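Local coordinates for protein probable tautomerase HP_0924 (Helicobacter pylori, PDB 3M21) that is of unknown function but belongs to the tautomerase family of small beta-alpha-beta proteins and assembles from six chains, at residues 8-13 against 62-67; 17-22 against 43-48; 25-30 against 39-44. All blocks are in the same frame, centred on the assembly; numbering follows the deposited sequence.

Contacts 2 and 3 are buried. Both pack helix 16-34 against strand 42-47, contact 3 also using Ile41 just before it, and their centres lie about 11 Å apart. They share Val43 and Ile44. In each, an isoleucine methyl reaches the helix backbone. Contact 2 adds a lysine-glutamate salt bridge, whereas contact 3 adds a water bridge and no direct hydrogen bond. Contact 1 is a surface contact between the loop after strand 2-7 and the C-terminal end of the chain. Its chemistry is polar: one arginine meets two carbonyls and a carboxylate. Contacts 1 and 2 touch through Val8 and Pro9 against Val48. Contacts 1 and 3 lie on opposite sides of the chain's centre.

Contact 1 of 3, residues 8-13 against 62-67; sequences VPENGG and HLRQKN
The Arg64 side chain leaves its backbone with CG anti to the carbonyl carbon (chi1 -74°) and then runs extended from CG to NE, which carries the guanidinium across to residues 8-10. Glu10 reaches toward it, with CG anti to its backbone N (chi1 173°). That torsion, with the chain extended, lays the carboxylate over one face of the guanidinium, and Glu10 CD sits 3.5 Å from Arg64 CZ. The two planes are 19° apart. Glu10 OE2 is 3.4 Å from Arg64 NE. This salt bridge works through charge only, as no N-H points at the oxygen.

The guanidinium edge serves the backbone. Arg64 NH1 donates to Pro9 O at 2.7 Å. Arg64 NH2 donates to Val8 O at 3.2 Å, from well above that carbonyl plane. Both oxygens lie close to the guanidinium plane, so the two bonds fix its rotation. Val8 CB packs 3.5 Å from Arg64 NH2.

Glu10 to Gly13 forms a type I' beta turn, and Leu63 to Lys66 a type I beta turn. The contact ties the loop between strand 2-7 and helix 16-34 to the residues following the short helix 60-63.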
loop_
_atom_site.group_PDB
_atom_site.type_symbol
_atom_site.label_atom_id
_atom_site.label_comp_id
_atom_site.label_asym_id
_atom_site.label_seq_id
_atom_site.Cartn_x
_atom_site.Cartn_y
_atom_site.Cartn_z
ATOM N N VAL F 8 -1.777 2.792 -14.982
ATOM C CA VAL F 8 -1.103 2.064 -16.055
ATOM C C VAL F 8 -0.722 3.032 -17.175
ATOM O O VAL F 8 -1.574 3.767 -17.688
ATOM C CB VAL F 8 -2.012 0.970 -16.649
ATOM C CG1 VAL F 8 -1.236 0.131 -17.649
ATOM C CG2 VAL F 8 -2.561 0.109 -15.540
ATOM N N PRO F 9 0.571 3.065 -17.553
ATOM C CA PRO F 9 1.019 3.963 -18.626
ATOM C C PRO F 9 0.252 3.712 -19.916
ATOM O O PRO F 9 -0.268 2.619 -20.133
ATOM C CB PRO F 9 2.497 3.608 -18.781
ATOM C CG PRO F 9 2.894 3.231 -17.397
ATOM C CD PRO F 9 1.719 2.369 -16.947
ATOM N N GLU F 10 0.192 4.723 -20.774
ATOM C CA GLU F 10 -0.499 4.595 -22.049
ATOM C C GLU F 10 -0.243 5.797 -22.942
ATOM O O GLU F 10 -0.281 6.939 -22.486
ATOM C CB GLU F 10 -2.004 4.432 -21.829
ATOM C CG GLU F 10 -2.800 4.454 -23.121
ATOM C CD GLU F 10 -4.169 3.821 -22.990
ATOM O OE1 GLU F 10 -4.947 4.269 -22.114
ATOM O OE2 GLU F 10 -4.464 2.879 -23.773
ATOM N N ASN F 11 0.021 5.520 -24.216
ATOM C CA ASN F 11 0.284 6.545 -25.220
ATOM C C ASN F 11 1.330 7.578 -24.810
ATOM O O ASN F 11 1.025 8.767 -24.680
ATOM C CB ASN F 11 -1.012 7.270 -25.597
ATOM C CG ASN F 11 -2.134 6.314 -25.952
ATOM O OD1 ASN F 11 -1.943 5.361 -26.710
ATOM N ND2 ASN F 11 -3.318 6.572 -25.411
ATOM N N GLY F 12 2.564 7.122 -24.614
ATOM C CA GLY F 12 3.642 8.024 -24.241
ATOM C C GLY F 12 3.478 8.721 -22.902
ATOM O O GLY F 12 4.307 9.550 -22.524
ATOM N N GLY F 13 2.413 8.392 -22.179
ATOM C CA GLY F 13 2.189 9.013 -20.890
ATOM C C GLY F 13 2.208 8.025 -19.735
ATOM O O GLY F 13 2.237 6.815 -19.953
ATOM N N HIS F 62 -5.418 -6.762 -21.766
ATOM C CA HIS F 62 -6.526 -7.414 -22.445
ATOM C C HIS F 62 -7.683 -6.450 -22.682
ATOM O O HIS F 62 -8.264 -6.415 -23.769
ATOM C CB HIS F 62 -6.985 -8.625 -21.627
ATOM C CG HIS F 62 -8.152 -9.357 -22.224
ATOM N ND1 HIS F 62 -9.459 -9.011 -21.963
ATOM C CD2 HIS F 62 -8.198 -10.393 -23.094
ATOM C CE1 HIS F 62 -10.266 -9.804 -22.647
ATOM N NE2 HIS F 62 -9.529 -10.652 -23.341
ATOM N N LEU F 63 -8.016 -5.660 -21.665
ATOM C CA LEU F 63 -9.104 -4.695 -21.785
ATOM C C LEU F 63 -8.827 -3.652 -22.863
ATOM O O LEU F 63 -9.737 -3.200 -23.549
ATOM C CB LEU F 63 -9.340 -3.986 -20.446
ATOM C CG LEU F 63 -9.886 -4.840 -19.298
ATOM C CD1 LEU F 63 -9.948 -4.003 -18.041
ATOM C CD2 LEU F 63 -11.280 -5.373 -19.646
ATOM N N ARG F 64 -7.563 -3.272 -23.012
ATOM C CA ARG F 64 -7.209 -2.264 -23.999
ATOM C C ARG F 64 -7.246 -2.747 -25.446
ATOM O O ARG F 64 -7.033 -1.968 -26.374
ATOM C CB ARG F 64 -5.847 -1.669 -23.664
ATOM C CG ARG F 64 -5.911 -0.733 -22.473
ATOM C CD ARG F 64 -4.580 -0.051 -22.232
ATOM N NE ARG F 64 -4.631 0.851 -21.082
ATOM C CZ ARG F 64 -3.554 1.391 -20.518
ATOM N NH1 ARG F 64 -2.349 1.113 -21.006
ATOM N NH2 ARG F 64 -3.680 2.204 -19.477
ATOM N N GLN F 65 -7.524 -4.029 -25.637
ATOM C CA GLN F 65 -7.619 -4.580 -26.982
ATOM C C GLN F 65 -8.884 -4.019 -27.615
ATOM O O GLN F 65 -8.940 -3.775 -28.821
ATOM C CB GLN F 65 -7.690 -6.105 -26.921
ATOM C CG GLN F 65 -6.406 -6.748 -26.437
ATOM C CD GLN F 65 -5.216 -6.343 -27.286
ATOM O OE1 GLN F 65 -5.277 -6.390 -28.512
ATOM N NE2 GLN F 65 -4.125 -5.948 -26.637
ATOM N N LYS F 66 -9.896 -3.818 -26.776
ATOM C CA LYS F 66 -11.179 -3.268 -27.197
ATOM C C LYS F 66 -11.127 -1.769 -26.919
ATOM O O LYS F 66 -10.709 -1.344 -25.842
ATOM C CB LYS F 66 -12.312 -3.920 -26.394
ATOM C CG LYS F 66 -13.733 -3.513 -26.783
ATOM C CD LYS F 66 -14.725 -4.260 -25.904
ATOM C CE LYS F 66 -16.143 -4.238 -26.447
ATOM N NZ LYS F 66 -17.024 -5.139 -25.637
ATOM N N ASN F 67 -11.534 -0.973 -27.901
ATOM C CA ASN F 67 -11.535 0.477 -27.761
ATOM C C ASN F 67 -12.495 0.902 -26.657
ATOM O O ASN F 67 -12.116 1.771 -25.843
ATOM C CB ASN F 67 -11.931 1.132 -29.082
#

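Contact 2 of 3, residues 17-22 against 43-48; sequences EQKQQL and VIIDEV
Helix 17-22 lies over strand 43-47, with Lys19 and Ile45 at the closest backbone point, where their CA atoms are 7.5 Å apart. The axes of the two segments approach to 9.7 Å. Their N-to-C directions differ by 137°, so the helix runs roughly against the strand but at a clear slant.

Ile45 bridges from the strand to the helix. A chi1 of -63° sets its CG1 opposite the carbonyl carbon, and CD1 extends onward to the helix. There the methyl meets backbone and side chains together. Ile45 CD1 is 3.5 Å from Lys19 O and 3.8 Å from Lys19 CB. It also touches Leu22, whose CB is 3.9 Å from Ile45 CD1. The Leu22 and Ile45 side chains run nearly perpendicular.

Toward the end of the strand the chemistry turns polar. The extended Lys19 chain meets Glu47 nearly at right angles, and Lys19 NZ donates to Glu47 OE1 at 3.0 Å. The ammonium approaches on the syn side, 31° out of the carboxylate plane. Asn52 of the second subunit bonds to both groups: its OD1 to Lys19 NZ and its ND2 to Glu47 OE1. The charge pair, with Lys19 buried and Glu47 partly exposed, is thus tied into the subunit interface.

Within the chain, strand 2-7 lies parallel to strand 42-47, and Leu22 also packs on its Leu7. The helix is the connection of this beta-alpha-beta unit. Val43 and Ile44 pair antiparallel with a strand of the second subunit, which continues the sheet.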
loop_
_atom_site.group_PDB
_atom_site.type_symbol
_atom_site.label_atom_id
_atom_site.label_comp_id
_atom_site.label_asym_id
_atom_site.label_seq_id
_atom_site.Cartn_x
_atom_site.Cartn_y
_atom_site.Cartn_z
ATOM N N GLU F 17 5.795 15.985 -16.701
ATOM C CA GLU F 17 4.948 17.156 -16.553
ATOM C C GLU F 17 3.593 16.733 -15.998
ATOM O O GLU F 17 3.057 17.359 -15.081
ATOM C CB GLU F 17 4.757 17.839 -17.908
ATOM C CG GLU F 17 3.702 18.921 -17.910
ATOM C CD GLU F 17 4.130 20.157 -17.145
ATOM O OE1 GLU F 17 4.622 20.020 -16.003
ATOM O OE2 GLU F 17 3.968 21.273 -17.685
ATOM N N GLN F 18 3.036 15.659 -16.547
ATOM C CA GLN F 18 1.742 15.193 -16.078
ATOM C C GLN F 18 1.835 14.617 -14.675
ATOM O O GLN F 18 0.897 14.742 -13.898
ATOM C CB GLN F 18 1.166 14.160 -17.037
ATOM C CG GLN F 18 0.855 14.746 -18.401
ATOM C CD GLN F 18 0.508 13.682 -19.405
ATOM O OE1 GLN F 18 1.215 12.685 -19.527
ATOM N NE2 GLN F 18 -0.579 13.887 -20.138
ATOM N N LYS F 19 2.957 13.977 -14.359
ATOM C CA LYS F 19 3.134 13.426 -13.023
ATOM C C LYS F 19 3.201 14.601 -12.059
ATOM O O LYS F 19 2.672 14.543 -10.947
ATOM C CB LYS F 19 4.426 12.619 -12.918
ATOM C CG LYS F 19 4.475 11.362 -13.772
ATOM C CD LYS F 19 5.845 10.732 -13.638
ATOM C CE LYS F 19 6.155 9.768 -14.749
ATOM N NZ LYS F 19 7.464 9.104 -14.510
ATOM N N GLN F 20 3.855 15.670 -12.494
ATOM C CA GLN F 20 3.981 16.859 -11.667
ATOM C C GLN F 20 2.584 17.462 -11.457
ATOM O O GLN F 20 2.266 17.928 -10.368
ATOM C CB GLN F 20 4.942 17.855 -12.335
ATOM C CG GLN F 20 5.253 19.101 -11.528
ATOM C CD GLN F 20 6.322 19.962 -12.188
ATOM O OE1 GLN F 20 6.418 21.162 -11.927
ATOM N NE2 GLN F 20 7.137 19.346 -13.043
ATOM N N GLN F 21 1.741 17.425 -12.490
ATOM C CA GLN F 21 0.378 17.944 -12.383
ATOM C C GLN F 21 -0.436 17.123 -11.372
ATOM O O GLN F 21 -1.314 17.655 -10.699
ATOM C CB GLN F 21 -0.336 17.887 -13.738
ATOM C CG GLN F 21 0.226 18.800 -14.826
ATOM C CD GLN F 21 -0.280 18.418 -16.217
ATOM O OE1 GLN F 21 -1.484 18.282 -16.436
ATOM N NE2 GLN F 21 0.642 18.248 -17.159
ATOM N N LEU F 22 -0.152 15.826 -11.281
ATOM C CA LEU F 22 -0.867 14.960 -10.344
ATOM C C LEU F 22 -0.434 15.278 -8.918
ATOM O O LEU F 22 -1.262 15.347 -8.007
ATOM C CB LEU F 22 -0.602 13.481 -10.669
ATOM C CG LEU F 22 -1.247 12.953 -11.961
ATOM C CD1 LEU F 22 -0.797 11.531 -12.245
ATOM C CD2 LEU F 22 -2.762 13.021 -11.831
ATOM N N VAL F 43 3.335 12.364 -1.901
ATOM C CA VAL F 43 2.615 11.730 -2.988
ATOM C C VAL F 43 3.585 10.828 -3.735
ATOM O O VAL F 43 4.728 11.209 -4.022
ATOM C CB VAL F 43 2.031 12.790 -3.960
ATOM C CG1 VAL F 43 1.223 12.117 -5.070
ATOM C CG2 VAL F 43 1.161 13.767 -3.194
ATOM N N ILE F 44 3.129 9.613 -4.014
ATOM C CA ILE F 44 3.931 8.640 -4.732
ATOM C C ILE F 44 3.074 8.073 -5.845
ATOM O O ILE F 44 1.983 7.545 -5.606
ATOM C CB ILE F 44 4.379 7.485 -3.815
ATOM C CG1 ILE F 44 5.337 8.011 -2.739
ATOM C CG2 ILE F 44 5.009 6.381 -4.644
ATOM C CD1 ILE F 44 5.741 6.960 -1.676
ATOM N N ILE F 45 3.569 8.208 -7.067
ATOM C CA ILE F 45 2.870 7.704 -8.233
ATOM C C ILE F 45 3.570 6.424 -8.667
ATOM O O ILE F 45 4.789 6.400 -8.874
ATOM C CB ILE F 45 2.922 8.716 -9.401
ATOM C CG1 ILE F 45 2.205 10.014 -9.007
ATOM C CG2 ILE F 45 2.303 8.112 -10.639
ATOM C CD1 ILE F 45 2.458 11.162 -9.991
ATOM N N ASP F 46 2.804 5.349 -8.791
ATOM C CA ASP F 46 3.373 4.079 -9.225
ATOM C C ASP F 46 2.845 3.795 -10.615
ATOM O O ASP F 46 1.658 3.975 -10.880
ATOM C CB ASP F 46 2.949 2.961 -8.281
ATOM C CG ASP F 46 3.445 3.178 -6.870
ATOM O OD1 ASP F 46 4.644 3.514 -6.699
ATOM O OD2 ASP F 46 2.644 2.994 -5.936
ATOM N N GLU F 47 3.730 3.351 -11.498
ATOM C CA GLU F 47 3.350 3.030 -12.858
ATOM C C GLU F 47 3.339 1.516 -12.985
ATOM O O GLU F 47 4.380 0.859 -12.889
ATOM C CB GLU F 47 4.330 3.671 -13.840
ATOM C CG GLU F 47 4.182 5.186 -13.903
ATOM C CD GLU F 47 5.300 5.871 -14.674
ATOM O OE1 GLU F 47 6.171 6.486 -14.038
ATOM O OE2 GLU F 47 5.309 5.785 -15.914
ATOM N N VAL F 48 2.141 0.974 -13.183
ATOM C CA VAL F 48 1.928 -0.467 -13.285
ATOM C C VAL F 48 1.813 -0.958 -14.718
ATOM O O VAL F 48 1.074 -0.385 -15.523
ATOM C CB VAL F 48 0.640 -0.859 -12.537
ATOM C CG1 VAL F 48 0.503 -2.365 -12.490
ATOM C CG2 VAL F 48 0.661 -0.265 -11.139
#

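Contact 3 of 3, residues 25-30 against 39-44; sequences GVSDLM and ASIVVI
Val26, Ser27 and Met30 meet Ile41 and Val43 without any flat side-chain group, so the contact has no ring faces or edges and is built from methyls, methylenes and one hydroxyl. It belongs to the beta-alpha-beta unit of the tautomerase fold. Here the second half of helix 16-34 packs on the start of strand 42-47 and the residue just before it.

Ile41 makes the main reach. With chi1 at -57° its CG1 stands trans to the carbonyl carbon, and the extended chain carries CD1 to the helix. Ile41 CD1 lies 3.6 Å from Ser27 O and 3.9 Å from Met30 CB. The other branch, Ile41 CG2, is 3.7 Å from Ser27 OG. Met30 touches with its CB alone, since its chain bends at chi2 and chi3 and CG, SD and CE turn elsewhere. Two residues further on, within the strand, Val43 CG2 rests 4.2 Å from Val26 CG1 and 4.1 Å from Ser27 OG.

Val26 also packs on Ile3 and Ile5 of strand 2-7, and on Leu29 of the third subunit. Val42 to Ile44 form an antiparallel ladder with a strand of the second subunit. The helix thus sits between the chain's own sheet and a neighbouring helix.

The Ser27 hydroxyl is well satisfied for a buried group. It donates to Ile23 O, one turn back in the helix. It also accepts a hydrogen bond from a water, whose oxygen is 3.1 Å from Ser27 OG. The same water donates its second hydrogen to Ile41 O at 2.7 Å from its oxygen.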
loop_
_atom_site.group_PDB
_atom_site.type_symbol
_atom_site.label_atom_id
_atom_site.label_comp_id
_atom_site.label_asym_id
_atom_site.label_seq_id
_atom_site.Cartn_x
_atom_site.Cartn_y
_atom_site.Cartn_z
ATOM N N GLY F 25 -1.938 18.615 -8.151
ATOM C CA GLY F 25 -3.383 18.472 -8.086
ATOM C C GLY F 25 -3.857 17.849 -6.783
ATOM O O GLY F 25 -4.746 18.375 -6.109
ATOM N N VAL F 26 -3.265 16.719 -6.418
ATOM C CA VAL F 26 -3.647 16.049 -5.183
ATOM C C VAL F 26 -3.306 16.907 -3.970
ATOM O O VAL F 26 -4.085 16.989 -3.026
ATOM C CB VAL F 26 -2.940 14.673 -5.046
ATOM C CG1 VAL F 26 -3.021 14.182 -3.610
ATOM C CG2 VAL F 26 -3.591 13.670 -5.976
ATOM N N SER F 27 -2.139 17.542 -3.998
ATOM C CA SER F 27 -1.719 18.384 -2.890
ATOM C C SER F 27 -2.701 19.538 -2.692
ATOM O O SER F 27 -3.141 19.791 -1.572
ATOM C CB SER F 27 -0.308 18.922 -3.134
ATOM O OG SER F 27 0.627 17.852 -3.225
ATOM N N ASP F 28 -3.061 20.233 -3.771
ATOM C CA ASP F 28 -4.008 21.338 -3.641
ATOM C C ASP F 28 -5.338 20.829 -3.091
ATOM O O ASP F 28 -5.952 21.479 -2.246
ATOM C CB ASP F 28 -4.241 22.030 -4.990
ATOM C CG ASP F 28 -2.994 22.715 -5.521
ATOM O OD1 ASP F 28 -2.171 23.180 -4.704
ATOM O OD2 ASP F 28 -2.839 22.800 -6.757
ATOM N N LEU F 29 -5.776 19.667 -3.572
ATOM C CA LEU F 29 -7.033 19.078 -3.118
ATOM C C LEU F 29 -7.047 18.913 -1.596
ATOM O O LEU F 29 -8.036 19.231 -0.940
ATOM C CB LEU F 29 -7.261 17.713 -3.774
ATOM C CG LEU F 29 -8.538 16.973 -3.344
ATOM C CD1 LEU F 29 -9.752 17.731 -3.875
ATOM C CD2 LEU F 29 -8.547 15.538 -3.888
ATOM N N MET F 30 -5.947 18.412 -1.040
ATOM C CA MET F 30 -5.857 18.214 0.405
ATOM C C MET F 30 -5.877 19.545 1.161
ATOM O O MET F 30 -6.481 19.651 2.233
ATOM C CB MET F 30 -4.579 17.460 0.776
ATOM C CG MET F 30 -4.474 16.058 0.202
ATOM S SD MET F 30 -5.880 15.031 0.629
ATOM C CE MET F 30 -5.601 14.792 2.385
ATOM N N ALA F 39 3.467 21.330 3.037
ATOM C CA ALA F 39 4.798 20.777 3.253
ATOM C C ALA F 39 4.817 19.321 3.709
ATOM O O ALA F 39 5.750 18.587 3.387
ATOM C CB ALA F 39 5.554 21.644 4.251
ATOM N N SER F 40 3.790 18.902 4.444
ATOM C CA SER F 40 3.730 17.529 4.950
ATOM C C SER F 40 3.120 16.534 3.965
ATOM O O SER F 40 3.108 15.327 4.222
ATOM C CB SER F 40 2.929 17.482 6.253
ATOM O OG SER F 40 1.554 17.721 6.004
ATOM N N ILE F 41 2.629 17.024 2.834
ATOM C CA ILE F 41 2.000 16.142 1.858
ATOM C C ILE F 41 2.964 15.332 1.008
ATOM O O ILE F 41 3.761 15.888 0.252
ATOM C CB ILE F 41 1.077 16.922 0.909
ATOM C CG1 ILE F 41 0.020 17.677 1.721
ATOM C CG2 ILE F 41 0.384 15.964 -0.048
ATOM C CD1 ILE F 41 -0.884 18.545 0.877
ATOM N N VAL F 42 2.869 14.011 1.127
ATOM C CA VAL F 42 3.715 13.108 0.357
ATOM C C VAL F 42 2.843 12.417 -0.670
ATOM O O VAL F 42 1.745 11.951 -0.355
ATOM C CB VAL F 42 4.357 12.035 1.257
ATOM C CG1 VAL F 42 5.118 11.023 0.410
ATOM C CG2 VAL F 42 5.293 12.698 2.254
ATOM N N VAL F 43 3.335 12.364 -1.901
ATOM C CA VAL F 43 2.615 11.730 -2.988
ATOM C C VAL F 43 3.585 10.828 -3.735
ATOM O O VAL F 43 4.728 11.209 -4.022
ATOM C CB VAL F 43 2.031 12.790 -3.960
ATOM C CG1 VAL F 43 1.223 12.117 -5.070
ATOM C CG2 VAL F 43 1.161 13.767 -3.194
ATOM N N ILE F 44 3.129 9.613 -4.014
ATOM C CA ILE F 44 3.931 8.640 -4.732
ATOM C C ILE F 44 3.074 8.073 -5.845
ATOM O O ILE F 44 1.983 7.545 -5.606
ATOM C CB ILE F 44 4.379 7.485 -3.815
ATOM C CG1 ILE F 44 5.337 8.011 -2.739
ATOM C CG2 ILE F 44 5.009 6.381 -4.644
ATOM C CD1 ILE F 44 5.741 6.960 -1.676
HETATM O O HOH W 1 3.326 16.707 -2.284
#